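Local coordinates for protein beta-galactosidase (Streptococcus pneumoniae, PDB 4CU9) that probably binds galactose-containing carbohydrates, acting as a carbohydrate-binding module of the pneumococcal beta-galactosidase BgaA, at residues A[24-29]-A[113-118]; A[50-55]-A[170-175]; A[99-104]-A[162-167]; A[106-111]-A[122-127]. All blocks are in the same frame, centred on the assembly; numbering follows the deposited sequence.

Interaction 1 (A[24-29]-A[113-118]); sequences TNDIDK and YYSNYQ. With EDO (1,2-ethanediol), chain D.
T24 and S115 bring their CA atoms to 5.6 Å where an irregular loop, 24-29, meets a type I turn running from Y113 to N116, just before the short helix 117-120. The contact is almost wholly polar. T24 OG1 donates to S115 O at 2.7 Å, lying in the carbonyl plane on a lone pair, and the same hydroxyl is also bonded to W49. N116, at the N-cap position, does not cap its helix; its CG is anti to the carbonyl carbon (chi1 -85°), and its amide atoms bond to T24 instead. N116 OD1 receives T24 N at 2.9 Å, the donor standing 48° above the carbonyl plane, while N116 ND2 returns a weak bond of 3.3 Å to T24 O. One side-chain amide thus bridges both backbone polar groups of T24. Beside it, S115 OG donates to the syn lone pair of D26 OD2 at 2.6 Å. The tips of D26 and N116 meet with carboxylate and amide planes 52° apart, D26 OD1 and N116 ND2 being 2.9 Å apart. At the border of this cluster I27 CD1 comes to 3.8 Å from N116 ND2. Chemically, the example illustrates how two loops lacking a shared sheet can be matched by side-chain groups, with short hydroxyl bonds to a carbonyl and to a carboxylate whose negative charge probably strengthens the serine bond.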
loop_
_atom_site.group_PDB
_atom_site.type_symbol
_atom_site.label_atom_id
_atom_site.label_comp_id
_atom_site.label_asym_id
_atom_site.label_seq_id
_atom_site.Cartn_x
_atom_site.Cartn_y
_atom_site.Cartn_z
ATOM N N THR A 24 3.457 4.749 -8.620
ATOM C CA THR A 24 2.837 3.634 -9.298
ATOM C C THR A 24 3.255 3.694 -10.769
ATOM O O THR A 24 3.374 4.785 -11.333
ATOM C CB THR A 24 1.285 3.699 -9.221
ATOM O OG1 THR A 24 0.822 3.618 -7.872
ATOM C CG2 THR A 24 0.606 2.628 -10.036
ATOM N N ASN A 25 3.463 2.526 -11.365
ATOM C CA ASN A 25 3.724 2.394 -12.811
ATOM C C ASN A 25 2.407 2.461 -13.602
ATOM O O ASN A 25 1.954 1.476 -14.188
ATOM C CB ASN A 25 4.458 1.093 -13.059
ATOM C CG ASN A 25 4.714 0.825 -14.519
ATOM O OD1 ASN A 25 5.133 1.709 -15.261
ATOM N ND2 ASN A 25 4.505 -0.407 -14.922
ATOM N N ASP A 26 1.766 3.614 -13.571
ATOM C CA ASP A 26 0.511 3.822 -14.308
ATOM C C ASP A 26 0.562 5.053 -15.207
ATOM O O ASP A 26 -0.481 5.558 -15.614
ATOM C CB ASP A 26 -0.697 3.918 -13.349
ATOM C CG ASP A 26 -0.600 5.097 -12.397
ATOM O OD1 ASP A 26 0.365 5.901 -12.507
ATOM O OD2 ASP A 26 -1.531 5.229 -11.579
ATOM N N ILE A 27 1.763 5.552 -15.470
ATOM C CA ILE A 27 1.934 6.778 -16.242
ATOM C C ILE A 27 2.079 6.460 -17.740
ATOM O O ILE A 27 1.470 7.109 -18.588
ATOM C CB ILE A 27 3.199 7.526 -15.779
ATOM C CG1 ILE A 27 3.086 7.933 -14.302
ATOM C CG2 ILE A 27 3.448 8.745 -16.647
ATOM C CD1 ILE A 27 1.763 8.590 -13.983
ATOM N N ASP A 28 2.859 5.440 -18.031
ATOM C CA ASP A 28 3.096 4.999 -19.398
ATOM C C ASP A 28 1.814 4.349 -19.883
ATOM O O ASP A 28 1.292 3.466 -19.231
ATOM C CB ASP A 28 4.242 4.002 -19.440
ATOM C CG ASP A 28 4.679 3.663 -20.865
ATOM O OD1 ASP A 28 3.854 3.183 -21.656
ATOM O OD2 ASP A 28 5.872 3.922 -21.199
ATOM N N LYS A 29 1.313 4.793 -21.032
ATOM C CA LYS A 29 0.101 4.234 -21.601
ATOM C C LYS A 29 0.171 2.747 -21.909
ATOM O O LYS A 29 -0.866 2.099 -22.049
ATOM C CB LYS A 29 -0.296 5.015 -22.866
ATOM C CG LYS A 29 -0.864 6.401 -22.572
ATOM C CD LYS A 29 -1.183 7.157 -23.872
ATOM N N TYR A 113 -3.820 12.837 -7.019
ATOM C CA TYR A 113 -2.870 11.895 -7.592
ATOM C C TYR A 113 -2.604 10.815 -6.565
ATOM O O TYR A 113 -1.504 10.708 -6.032
ATOM C CB TYR A 113 -1.575 12.608 -7.997
ATOM C CG TYR A 113 -1.779 13.514 -9.218
ATOM C CD1 TYR A 113 -1.695 12.995 -10.493
ATOM C CD2 TYR A 113 -2.064 14.866 -9.080
ATOM C CE1 TYR A 113 -1.880 13.797 -11.621
ATOM C CE2 TYR A 113 -2.252 15.684 -10.199
ATOM C CZ TYR A 113 -2.167 15.143 -11.464
ATOM O OH TYR A 113 -2.355 15.906 -12.592
ATOM N N TYR A 114 -3.645 10.025 -6.295
ATOM C CA TYR A 114 -3.577 9.069 -5.199
ATOM C C TYR A 114 -2.642 7.883 -5.502
ATOM O O TYR A 114 -2.201 7.229 -4.581
ATOM C CB TYR A 114 -4.971 8.605 -4.777
ATOM C CG TYR A 114 -5.777 7.955 -5.855
ATOM C CD1 TYR A 114 -5.572 6.620 -6.183
ATOM C CD2 TYR A 114 -6.783 8.656 -6.540
ATOM C CE1 TYR A 114 -6.321 5.981 -7.138
ATOM C CE2 TYR A 114 -7.555 8.013 -7.492
ATOM C CZ TYR A 114 -7.307 6.684 -7.801
ATOM O OH TYR A 114 -8.057 6.022 -8.744
ATOM N N SER A 115 -2.293 7.662 -6.759
ATOM C CA SER A 115 -1.332 6.589 -7.123
ATOM C C SER A 115 0.108 7.061 -7.200
ATOM O O SER A 115 1.036 6.250 -7.318
ATOM C CB SER A 115 -1.703 5.976 -8.465
ATOM O OG SER A 115 -1.344 6.861 -9.516
ATOM N N ASN A 116 0.312 8.374 -7.143
ATOM C CA ASN A 116 1.625 8.944 -7.310
ATOM C C ASN A 116 1.757 10.227 -6.490
ATOM O O ASN A 116 2.173 11.272 -7.000
ATOM C CB ASN A 116 1.895 9.214 -8.786
ATOM C CG ASN A 116 2.428 8.019 -9.501
ATOM O OD1 ASN A 116 3.540 7.620 -9.269
ATOM N ND2 ASN A 116 1.621 7.427 -10.384
ATOM N N TYR A 117 1.458 10.129 -5.191
ATOM C CA TYR A 117 1.434 11.335 -4.392
ATOM C C TYR A 117 2.800 11.940 -4.241
ATOM O O TYR A 117 2.903 13.159 -4.105
ATOM C CB TYR A 117 0.724 11.170 -3.053
ATOM C CG TYR A 117 1.392 10.331 -2.012
ATOM C CD1 TYR A 117 2.572 10.750 -1.379
ATOM C CD2 TYR A 117 0.841 9.123 -1.646
ATOM C CE1 TYR A 117 3.179 9.971 -0.390
ATOM C CE2 TYR A 117 1.442 8.346 -0.678
ATOM C CZ TYR A 117 2.603 8.773 -0.048
ATOM O OH TYR A 117 3.182 7.974 0.909
ATOM N N GLN A 118 3.858 11.125 -4.271
ATOM C CA GLN A 118 5.184 11.695 -4.010
ATOM C C GLN A 118 5.625 12.677 -5.080
ATOM O O GLN A 118 6.093 13.779 -4.758
ATOM C CB GLN A 118 6.251 10.632 -3.809
ATOM C CG GLN A 118 7.466 11.210 -3.136
ATOM C CD GLN A 118 8.248 10.166 -2.392
ATOM O OE1 GLN A 118 8.830 9.282 -2.996
ATOM N NE2 GLN A 118 8.251 10.261 -1.090
HETATM C C1 EDO D . 6.455 9.365 2.136
HETATM O O1 EDO D . 5.650 8.277 1.633
HETATM C C2 EDO D . 6.240 9.715 3.614
HETATM O O2 EDO D . 6.904 8.764 4.443
#

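Interaction 2 (A[50-55]-A[170-175]); sequences TNWSPT and DKSGVA
T50 and A175 form an antiparallel, non-hydrogen-bonded pair, with CA atoms 4.4 Å apart, that attaches the very short strand 49-50 to strand 173-182 near its start. A CA-H...O contact runs from T50 CA to V174 O at 3.2 Å, and V174 O also accepts a weak bond from N51 N. From here a side chain takes over the role of the backbone: N51 OD1 receives V174 N at 2.8 Å with an N-H...O angle of 158°, the donor lying in the plane of the amide carbonyl. A chi1 of 71° sets CG between the backbone N and the carbonyl carbon, and from there OD1 reaches the neighbouring strand, also coming within 3.2 Å of G173 CA, where no side chain obstructs it. Farther along, one water donates to both N51 O and S172 O, and a second links S53 O at 2.6 Å with S172 OG at 2.7 Å. S172 CB meanwhile approaches W52 NE1 to 3.5 Å. Strand pairing that passes into side-chain and water bridges marks the end of a short antiparallel pair, here in the beta-sandwich of a galactose-binding-like domain, whose strand 173-182 also carries the calcium ligands I177 and E178.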
loop_
_atom_site.group_PDB
_atom_site.type_symbol
_atom_site.label_atom_id
_atom_site.label_comp_id
_atom_site.label_asym_id
_atom_site.label_seq_id
_atom_site.Cartn_x
_atom_site.Cartn_y
_atom_site.Cartn_z
ATOM N N THR A 50 2.152 -1.921 -8.972
ATOM C CA THR A 50 3.570 -1.980 -8.926
ATOM C C THR A 50 4.096 -0.549 -8.991
ATOM O O THR A 50 3.383 0.370 -9.442
ATOM C CB THR A 50 3.923 -2.707 -10.237
ATOM O OG1 THR A 50 3.959 -4.142 -10.086
ATOM C CG2 THR A 50 4.963 -2.128 -10.966
ATOM N N ASN A 51 5.323 -0.352 -8.536
ATOM C CA ASN A 51 6.022 0.955 -8.759
ATOM C C ASN A 51 7.232 0.745 -9.634
ATOM O O ASN A 51 8.210 1.478 -9.543
ATOM C CB ASN A 51 6.460 1.575 -7.436
ATOM C CG ASN A 51 7.611 0.818 -6.806
ATOM O OD1 ASN A 51 7.673 -0.421 -6.891
ATOM N ND2 ASN A 51 8.533 1.548 -6.172
ATOM N N TRP A 52 7.154 -0.269 -10.499
ATOM C CA TRP A 52 8.226 -0.588 -11.436
ATOM C C TRP A 52 8.554 0.655 -12.298
ATOM O O TRP A 52 7.678 1.424 -12.728
ATOM C CB TRP A 52 7.826 -1.748 -12.383
ATOM C CG TRP A 52 8.975 -2.174 -13.283
ATOM C CD1 TRP A 52 9.972 -3.027 -12.962
ATOM C CD2 TRP A 52 9.243 -1.714 -14.610
ATOM N NE1 TRP A 52 10.870 -3.134 -14.001
ATOM C CE2 TRP A 52 10.434 -2.338 -15.035
ATOM C CE3 TRP A 52 8.592 -0.828 -15.483
ATOM C CZ2 TRP A 52 10.990 -2.110 -16.293
ATOM C CZ3 TRP A 52 9.148 -0.594 -16.731
ATOM C CH2 TRP A 52 10.341 -1.235 -17.128
ATOM N N SER A 53 9.840 0.810 -12.545
ATOM C CA SER A 53 10.345 1.827 -13.416
ATOM C C SER A 53 11.553 1.297 -14.168
ATOM O O SER A 53 12.304 0.493 -13.643
ATOM C CB SER A 53 10.740 3.068 -12.606
ATOM O OG SER A 53 11.274 4.075 -13.464
ATOM N N PRO A 54 11.753 1.761 -15.411
ATOM C CA PRO A 54 13.018 1.435 -16.109
ATOM C C PRO A 54 14.250 2.096 -15.499
ATOM O O PRO A 54 15.367 1.624 -15.684
ATOM C CB PRO A 54 12.796 1.984 -17.532
ATOM C CG PRO A 54 11.682 2.959 -17.421
ATOM C CD PRO A 54 10.846 2.566 -16.245
ATOM N N THR A 55 14.041 3.187 -14.788
ATOM C CA THR A 55 15.115 3.847 -14.036
ATOM C C THR A 55 14.721 4.046 -12.583
ATOM O O THR A 55 14.271 5.143 -12.227
ATOM C CB THR A 55 15.411 5.206 -14.665
ATOM O OG1 THR A 55 14.199 5.991 -14.701
ATOM C CG2 THR A 55 15.945 5.022 -16.084
ATOM N N ASP A 170 18.007 -6.520 -6.070
ATOM C CA ASP A 170 18.066 -7.067 -7.417
ATOM C C ASP A 170 16.726 -6.926 -8.189
ATOM O O ASP A 170 16.502 -7.617 -9.181
ATOM C CB ASP A 170 18.580 -8.530 -7.388
ATOM C CG ASP A 170 17.877 -9.427 -6.337
ATOM O OD1 ASP A 170 16.907 -8.995 -5.665
ATOM O OD2 ASP A 170 18.323 -10.607 -6.183
ATOM N N LYS A 171 15.844 -6.031 -7.727
ATOM C CA LYS A 171 14.579 -5.770 -8.377
ATOM C C LYS A 171 14.371 -4.269 -8.610
ATOM O O LYS A 171 15.021 -3.440 -7.968
ATOM C CB LYS A 171 13.451 -6.325 -7.490
ATOM C CG LYS A 171 13.499 -7.834 -7.312
ATOM C CD LYS A 171 12.922 -8.501 -8.534
ATOM C CE LYS A 171 13.105 -10.006 -8.523
ATOM N NZ LYS A 171 12.253 -10.569 -9.615
ATOM N N SER A 172 13.424 -3.930 -9.482
ATOM C CA SER A 172 13.148 -2.536 -9.852
ATOM C C SER A 172 11.859 -1.992 -9.234
ATOM O O SER A 172 11.447 -0.857 -9.521
ATOM C CB SER A 172 13.090 -2.404 -11.371
ATOM O OG SER A 172 14.375 -2.568 -11.941
ATOM N N GLY A 173 11.208 -2.806 -8.399
ATOM C CA GLY A 173 10.035 -2.346 -7.698
ATOM C C GLY A 173 9.400 -3.428 -6.851
ATOM O O GLY A 173 9.865 -4.581 -6.788
ATOM N N VAL A 174 8.351 -3.013 -6.176
ATOM C CA VAL A 174 7.487 -3.916 -5.401
ATOM C C VAL A 174 6.218 -4.136 -6.196
ATOM O O VAL A 174 5.726 -3.218 -6.896
ATOM C CB VAL A 174 7.170 -3.327 -3.995
ATOM C CG1 VAL A 174 6.260 -4.253 -3.148
ATOM C CG2 VAL A 174 8.454 -3.031 -3.251
ATOM N N ALA A 175 5.663 -5.347 -6.098
ATOM C CA ALA A 175 4.410 -5.672 -6.752
ATOM C C ALA A 175 3.420 -6.351 -5.812
ATOM O O ALA A 175 3.805 -7.205 -4.986
ATOM C CB ALA A 175 4.657 -6.548 -7.980
HETATM O O HOH W 1 10.865 1.593 -9.415
HETATM O O HOH W 2 14.284 -1.122 -14.230
#

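Interaction 3 (A[99-104]-A[162-167]); sequences VLERYV and RWRMER. With EDO (1,2-ethanediol), chain D.
E101 is held by two arginines, R162 and R164, on one face of an antiparallel ladder, a salt-bridge network built on the beta-sandwich of this galactose-binding-like domain. R162 grips side-on: NE and NH2 both donate to E101 OE1, each at 2.8 Å, with guanidinium and carboxylate only 10° from coplanar. R164 serves the other oxygen. Its chain bends at chi3 (62°), and NE donates to E101 OE2 at 2.9 Å from above the carboxylate plane, with a weaker NH2 bond and a water spanning OE2 and NH2. Two guanidinium groups on one carboxylate probably favour the ionised glutamate. V99 lies alongside R164, its CG2 over one face of that guanidinium. On the other face of the sheet L100 CD1 sits over the six-membered ring of W163, 3.8 Å from its centroid. Between the two faces, paired backbone bonds join V99 to R164 and E101 to R162, fixing the register. Farther out, W132 makes a cation-pi contact with R162, while Y137 and F181 meet the W163 ring. R162 also holds an ethanediol, probably from the crystallisation liquor: NH1 donates to O1 at 3.0 Å, and NH2 to O2 at 2.8 Å, nearly straight at 175°.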
loop_
_atom_site.group_PDB
_atom_site.type_symbol
_atom_site.label_atom_id
_atom_site.label_comp_id
_atom_site.label_asym_id
_atom_site.label_seq_id
_atom_site.Cartn_x
_atom_site.Cartn_y
_atom_site.Cartn_z
ATOM N N VAL A 99 7.288 -2.224 6.782
ATOM C CA VAL A 99 6.889 -1.566 8.041
ATOM C C VAL A 99 5.414 -1.206 7.948
ATOM O O VAL A 99 4.966 -0.583 6.927
ATOM C CB VAL A 99 7.676 -0.263 8.294
ATOM C CG1 VAL A 99 7.190 0.431 9.548
ATOM C CG2 VAL A 99 9.170 -0.554 8.344
ATOM N N LEU A 100 4.647 -1.600 8.953
ATOM C CA LEU A 100 3.233 -1.203 9.036
ATOM C C LEU A 100 3.130 0.143 9.727
ATOM O O LEU A 100 3.659 0.337 10.811
ATOM C CB LEU A 100 2.405 -2.236 9.815
ATOM C CG LEU A 100 0.906 -1.970 10.018
ATOM C CD1 LEU A 100 0.169 -1.918 8.685
ATOM C CD2 LEU A 100 0.298 -3.060 10.886
ATOM N N GLU A 101 2.343 1.044 9.166
ATOM C CA GLU A 101 2.117 2.335 9.761
ATOM C C GLU A 101 0.677 2.782 9.730
ATOM O O GLU A 101 -0.090 2.507 8.795
ATOM C CB GLU A 101 2.973 3.410 9.075
ATOM C CG GLU A 101 4.459 3.154 9.188
ATOM C CD GLU A 101 5.327 4.151 8.442
ATOM O OE1 GLU A 101 4.923 4.598 7.344
ATOM O OE2 GLU A 101 6.421 4.478 8.978
ATOM N N ARG A 102 0.315 3.523 10.773
ATOM C CA ARG A 102 -1.008 4.124 10.866
ATOM C C ARG A 102 -0.894 5.633 10.714
ATOM O O ARG A 102 0.065 6.237 11.169
ATOM C CB ARG A 102 -1.682 3.759 12.198
ATOM C CG ARG A 102 -0.970 4.274 13.432
ATOM C CD ARG A 102 -1.647 3.753 14.699
ATOM N NE ARG A 102 -0.929 4.104 15.926
ATOM C CZ ARG A 102 -1.151 5.189 16.657
ATOM N NH1 ARG A 102 -2.064 6.069 16.301
ATOM N NH2 ARG A 102 -0.457 5.386 17.768
ATOM N N TYR A 103 -1.885 6.247 10.073
ATOM C CA TYR A 103 -1.850 7.671 9.843
ATOM C C TYR A 103 -2.131 8.412 11.156
ATOM O O TYR A 103 -3.081 8.097 11.839
ATOM C CB TYR A 103 -2.835 8.067 8.752
ATOM C CG TYR A 103 -2.794 9.526 8.422
ATOM C CD1 TYR A 103 -1.695 10.067 7.753
ATOM C CD2 TYR A 103 -3.843 10.383 8.793
ATOM C CE1 TYR A 103 -1.653 11.417 7.466
ATOM C CE2 TYR A 103 -3.786 11.741 8.520
ATOM C CZ TYR A 103 -2.693 12.240 7.846
ATOM O OH TYR A 103 -2.618 13.584 7.530
ATOM N N VAL A 104 -1.289 9.381 11.484
ATOM C CA VAL A 104 -1.460 10.189 12.694
ATOM C C VAL A 104 -1.342 11.681 12.366
ATOM O O VAL A 104 -1.160 12.500 13.274
ATOM C CB VAL A 104 -0.408 9.842 13.760
ATOM C CG1 VAL A 104 -0.577 8.420 14.312
ATOM C CG2 VAL A 104 1.009 10.030 13.211
ATOM N N ARG A 162 -0.919 2.116 6.034
ATOM C CA ARG A 162 -0.040 1.812 4.932
ATOM C C ARG A 162 1.060 0.843 5.330
ATOM O O ARG A 162 1.363 0.623 6.513
ATOM C CB ARG A 162 0.578 3.093 4.324
ATOM C CG ARG A 162 1.714 3.684 5.116
ATOM C CD ARG A 162 2.225 4.947 4.505
ATOM N NE ARG A 162 3.444 5.363 5.154
ATOM C CZ ARG A 162 4.212 6.357 4.744
ATOM N NH1 ARG A 162 3.869 7.069 3.660
ATOM N NH2 ARG A 162 5.309 6.650 5.431
ATOM N N TRP A 163 1.688 0.310 4.291
ATOM C CA TRP A 163 2.913 -0.449 4.430
ATOM C C TRP A 163 4.000 0.363 3.751
ATOM O O TRP A 163 3.884 0.733 2.532
ATOM C CB TRP A 163 2.795 -1.830 3.778
ATOM C CG TRP A 163 1.883 -2.751 4.481
ATOM C CD1 TRP A 163 0.583 -2.932 4.241
ATOM C CD2 TRP A 163 2.204 -3.561 5.609
ATOM N NE1 TRP A 163 0.056 -3.841 5.115
ATOM C CE2 TRP A 163 1.037 -4.238 5.981
ATOM C CE3 TRP A 163 3.363 -3.782 6.335
ATOM C CZ2 TRP A 163 1.009 -5.164 7.023
ATOM C CZ3 TRP A 163 3.326 -4.717 7.397
ATOM C CH2 TRP A 163 2.149 -5.388 7.702
ATOM N N ARG A 164 5.020 0.705 4.532
ATOM C CA ARG A 164 6.212 1.401 4.031
ATOM C C ARG A 164 7.250 0.337 3.729
ATOM O O ARG A 164 7.723 -0.371 4.617
ATOM C CB ARG A 164 6.714 2.443 5.016
ATOM C CG ARG A 164 7.996 3.180 4.561
ATOM C CD ARG A 164 8.208 4.426 5.394
ATOM N NE ARG A 164 8.392 4.140 6.811
ATOM C CZ ARG A 164 9.493 3.631 7.352
ATOM N NH1 ARG A 164 10.577 3.355 6.624
ATOM N NH2 ARG A 164 9.536 3.417 8.650
ATOM N N MET A 165 7.543 0.164 2.449
ATOM C CA MET A 165 8.294 -1.000 1.977
ATOM C C MET A 165 9.588 -0.589 1.256
ATOM O O MET A 165 9.759 0.552 0.825
ATOM C CB MET A 165 7.417 -1.799 1.034
ATOM C CG MET A 165 6.131 -2.347 1.666
ATOM S SD MET A 165 4.955 -3.077 0.457
ATOM C CE MET A 165 4.279 -1.643 -0.341
ATOM N N GLU A 166 10.509 -1.535 1.177
ATOM C CA GLU A 166 11.715 -1.374 0.384
ATOM C C GLU A 166 11.779 -2.484 -0.605
ATOM O O GLU A 166 11.633 -3.676 -0.253
ATOM C CB GLU A 166 12.952 -1.386 1.259
ATOM C CG GLU A 166 13.023 -0.158 2.172
ATOM C CD GLU A 166 14.333 -0.061 2.957
ATOM O OE1 GLU A 166 15.293 -0.805 2.666
ATOM O OE2 GLU A 166 14.397 0.787 3.875
ATOM N N ARG A 167 11.963 -2.111 -1.858
ATOM C CA ARG A 167 12.252 -3.105 -2.877
ATOM C C ARG A 167 13.531 -3.865 -2.601
ATOM O O ARG A 167 14.459 -3.366 -1.929
ATOM C CB ARG A 167 12.321 -2.484 -4.269
ATOM C CG ARG A 167 13.513 -1.562 -4.498
ATOM C CD ARG A 167 13.570 -1.080 -5.958
ATOM N NE ARG A 167 14.605 -0.050 -6.104
ATOM C CZ ARG A 167 15.904 -0.303 -6.114
ATOM N NH1 ARG A 167 16.358 -1.565 -6.030
ATOM N NH2 ARG A 167 16.773 0.705 -6.208
HETATM C C1 EDO D . 6.455 9.365 2.136
HETATM O O1 EDO D . 5.650 8.277 1.633
HETATM C C2 EDO D . 6.240 9.715 3.614
HETATM O O2 EDO D . 6.904 8.764 4.443
HETATM O O HOH W 3 8.121 3.934 10.905
#

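Interaction 4 (A[106-111]-A[122-127]); sequences PGFEVP and SGHPFN
H124 and P111 form the tight part of a loop-to-loop contact in the beta-sandwich of the galactose-binding-like domain, in which the segments on either side of helix 117-120 fold back on each other. P111 CG lies over the centre of the imidazole, 3.6 Å from its centroid, in a CH-pi contact, and P125 CD lies over the opposite face, so the ring is sandwiched between two prolines. Its rotation is fixed at both nitrogens. NE2 donates to E109 O at 2.7 Å, nearly straight at 170°, and ND1 accepts from F126 N at 3.1 Å, a pairing consistent with a neutral ring carrying its proton on NE2. The CB of H124 points toward segment 106-111, and chi1 of -166° sets CG anti to the backbone N. F126 and F108 complete the close-packed part, their planes inclined at 49°, and Y103 and I67 also pack on this pair. Toward solvent the fit slackens: exposed P106 reaches P125 only through CG to CB, at 4.0 Å, and the CB of E109 points away from the other loop. Between the phenylalanines, F126 CE1 lies over one face of the F108 ring, and F108 CE2 comes to 3.6 Å from F126 CZ.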
loop_
_atom_site.group_PDB
_atom_site.type_symbol
_atom_site.label_atom_id
_atom_site.label_comp_id
_atom_site.label_asym_id
_atom_site.label_seq_id
_atom_site.Cartn_x
_atom_site.Cartn_y
_atom_site.Cartn_z
ATOM N N PRO A 106 -2.594 15.429 10.173
ATOM C CA PRO A 106 -3.811 16.247 10.170
ATOM C C PRO A 106 -4.938 15.670 9.333
ATOM O O PRO A 106 -4.741 14.696 8.571
ATOM C CB PRO A 106 -3.319 17.583 9.618
ATOM C CG PRO A 106 -2.169 17.215 8.731
ATOM C CD PRO A 106 -1.484 16.093 9.466
ATOM N N GLY A 107 -6.127 16.259 9.464
ATOM C CA GLY A 107 -7.233 15.902 8.610
ATOM C C GLY A 107 -6.818 16.104 7.152
ATOM O O GLY A 107 -5.917 16.872 6.846
ATOM N N PHE A 108 -7.405 15.346 6.257
ATOM C CA PHE A 108 -6.970 15.305 4.846
ATOM C C PHE A 108 -8.108 14.896 3.949
ATOM O O PHE A 108 -9.157 14.446 4.418
ATOM C CB PHE A 108 -5.823 14.286 4.680
ATOM C CG PHE A 108 -6.245 12.862 5.002
ATOM C CD1 PHE A 108 -6.302 12.438 6.292
ATOM C CD2 PHE A 108 -6.549 11.959 4.004
ATOM C CE1 PHE A 108 -6.727 11.148 6.599
ATOM C CE2 PHE A 108 -6.956 10.673 4.299
ATOM C CZ PHE A 108 -7.016 10.251 5.597
ATOM N N GLU A 109 -7.911 15.076 2.647
ATOM C CA GLU A 109 -8.789 14.506 1.643
ATOM C C GLU A 109 -7.988 13.501 0.816
ATOM O O GLU A 109 -6.767 13.496 0.858
ATOM C CB GLU A 109 -9.429 15.590 0.732
ATOM C CG GLU A 109 -8.452 16.442 -0.070
ATOM C CD GLU A 109 -9.178 17.577 -0.829
ATOM O OE1 GLU A 109 -9.906 17.324 -1.820
ATOM O OE2 GLU A 109 -9.048 18.728 -0.418
ATOM N N VAL A 110 -8.698 12.655 0.079
ATOM C CA VAL A 110 -8.066 11.723 -0.870
ATOM C C VAL A 110 -7.217 12.547 -1.827
ATOM O O VAL A 110 -7.698 13.538 -2.397
ATOM C CB VAL A 110 -9.106 10.930 -1.679
ATOM C CG1 VAL A 110 -8.407 10.124 -2.754
ATOM C CG2 VAL A 110 -9.892 10.013 -0.743
ATOM N N PRO A 111 -5.942 12.165 -2.011
ATOM C CA PRO A 111 -5.152 12.882 -2.971
ATOM C C PRO A 111 -5.785 12.839 -4.385
ATOM O O PRO A 111 -6.426 11.841 -4.782
ATOM C CB PRO A 111 -3.837 12.120 -2.993
ATOM C CG PRO A 111 -3.732 11.431 -1.650
ATOM C CD PRO A 111 -5.168 11.115 -1.292
ATOM N N SER A 122 3.163 16.301 -3.795
ATOM C CA SER A 122 4.115 16.305 -2.682
ATOM C C SER A 122 3.659 17.134 -1.488
ATOM O O SER A 122 4.140 16.933 -0.403
ATOM C CB SER A 122 5.527 16.799 -3.132
ATOM O OG SER A 122 5.458 18.146 -3.520
ATOM N N GLY A 123 2.780 18.101 -1.689
ATOM C CA GLY A 123 2.238 18.856 -0.546
ATOM C C GLY A 123 1.171 18.139 0.284
ATOM O O GLY A 123 0.821 18.604 1.370
ATOM N N HIS A 124 0.688 16.992 -0.189
ATOM C CA HIS A 124 -0.309 16.223 0.551
ATOM C C HIS A 124 0.304 15.727 1.887
ATOM O O HIS A 124 1.464 15.310 1.933
ATOM C CB HIS A 124 -0.819 15.041 -0.264
ATOM C CG HIS A 124 -2.060 14.415 0.303
ATOM N ND1 HIS A 124 -2.048 13.487 1.323
ATOM C CD2 HIS A 124 -3.368 14.680 0.054
ATOM C CE1 HIS A 124 -3.295 13.158 1.625
ATOM N NE2 HIS A 124 -4.112 13.875 0.871
ATOM N N PRO A 125 -0.458 15.760 2.974
ATOM C CA PRO A 125 0.146 15.320 4.269
ATOM C C PRO A 125 0.661 13.876 4.328
ATOM O O PRO A 125 1.490 13.567 5.157
ATOM C CB PRO A 125 -0.964 15.605 5.291
ATOM C CG PRO A 125 -2.211 15.711 4.495
ATOM C CD PRO A 125 -1.826 16.256 3.157
ATOM N N PHE A 126 0.202 13.011 3.413
ATOM C CA PHE A 126 0.708 11.664 3.289
ATOM C C PHE A 126 2.201 11.656 2.979
ATOM O O PHE A 126 2.895 10.715 3.348
ATOM C CB PHE A 126 -0.036 10.865 2.217
ATOM C CG PHE A 126 -1.348 10.318 2.669
ATOM C CD1 PHE A 126 -1.973 10.743 3.844
ATOM C CD2 PHE A 126 -1.964 9.377 1.909
ATOM C CE1 PHE A 126 -3.186 10.186 4.232
ATOM C CE2 PHE A 126 -3.180 8.843 2.263
ATOM C CZ PHE A 126 -3.781 9.218 3.440
ATOM N N ASN A 127 2.713 12.730 2.405
ATOM C CA ASN A 127 4.078 12.770 1.998
ATOM C C ASN A 127 5.053 13.195 3.101
ATOM O O ASN A 127 6.263 13.173 2.890
ATOM C CB ASN A 127 4.210 13.650 0.754
ATOM C CG ASN A 127 5.485 13.399 -0.013
ATOM O OD1 ASN A 127 5.908 12.264 -0.181
ATOM N ND2 ASN A 127 6.110 14.470 -0.489
#

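Interactions 1 and 2 are joined directly: N25 N probably donates to T50 O at 2.9 Å, so loop 24-29 is tied to segment 50-55. Calcium lies about 13 Å from the T24 side chain and about 11 Å from that of A175, untouched by any of the four contacts. Interaction 3 is the most central, with M165 and R167 packing against V174 of interaction 2, and Y103 against F108 and F126 of interaction 4. A single ethanediol, probably from the crystallisation liquor, is bonded in both interaction 1 and interaction 3. Q118 NE2 probably bonds N127 OD1 (3.2 Å), linking interactions 1 and 4. Interactions 2 and 4 stand farthest apart, nearest atoms about 13 Å from each other.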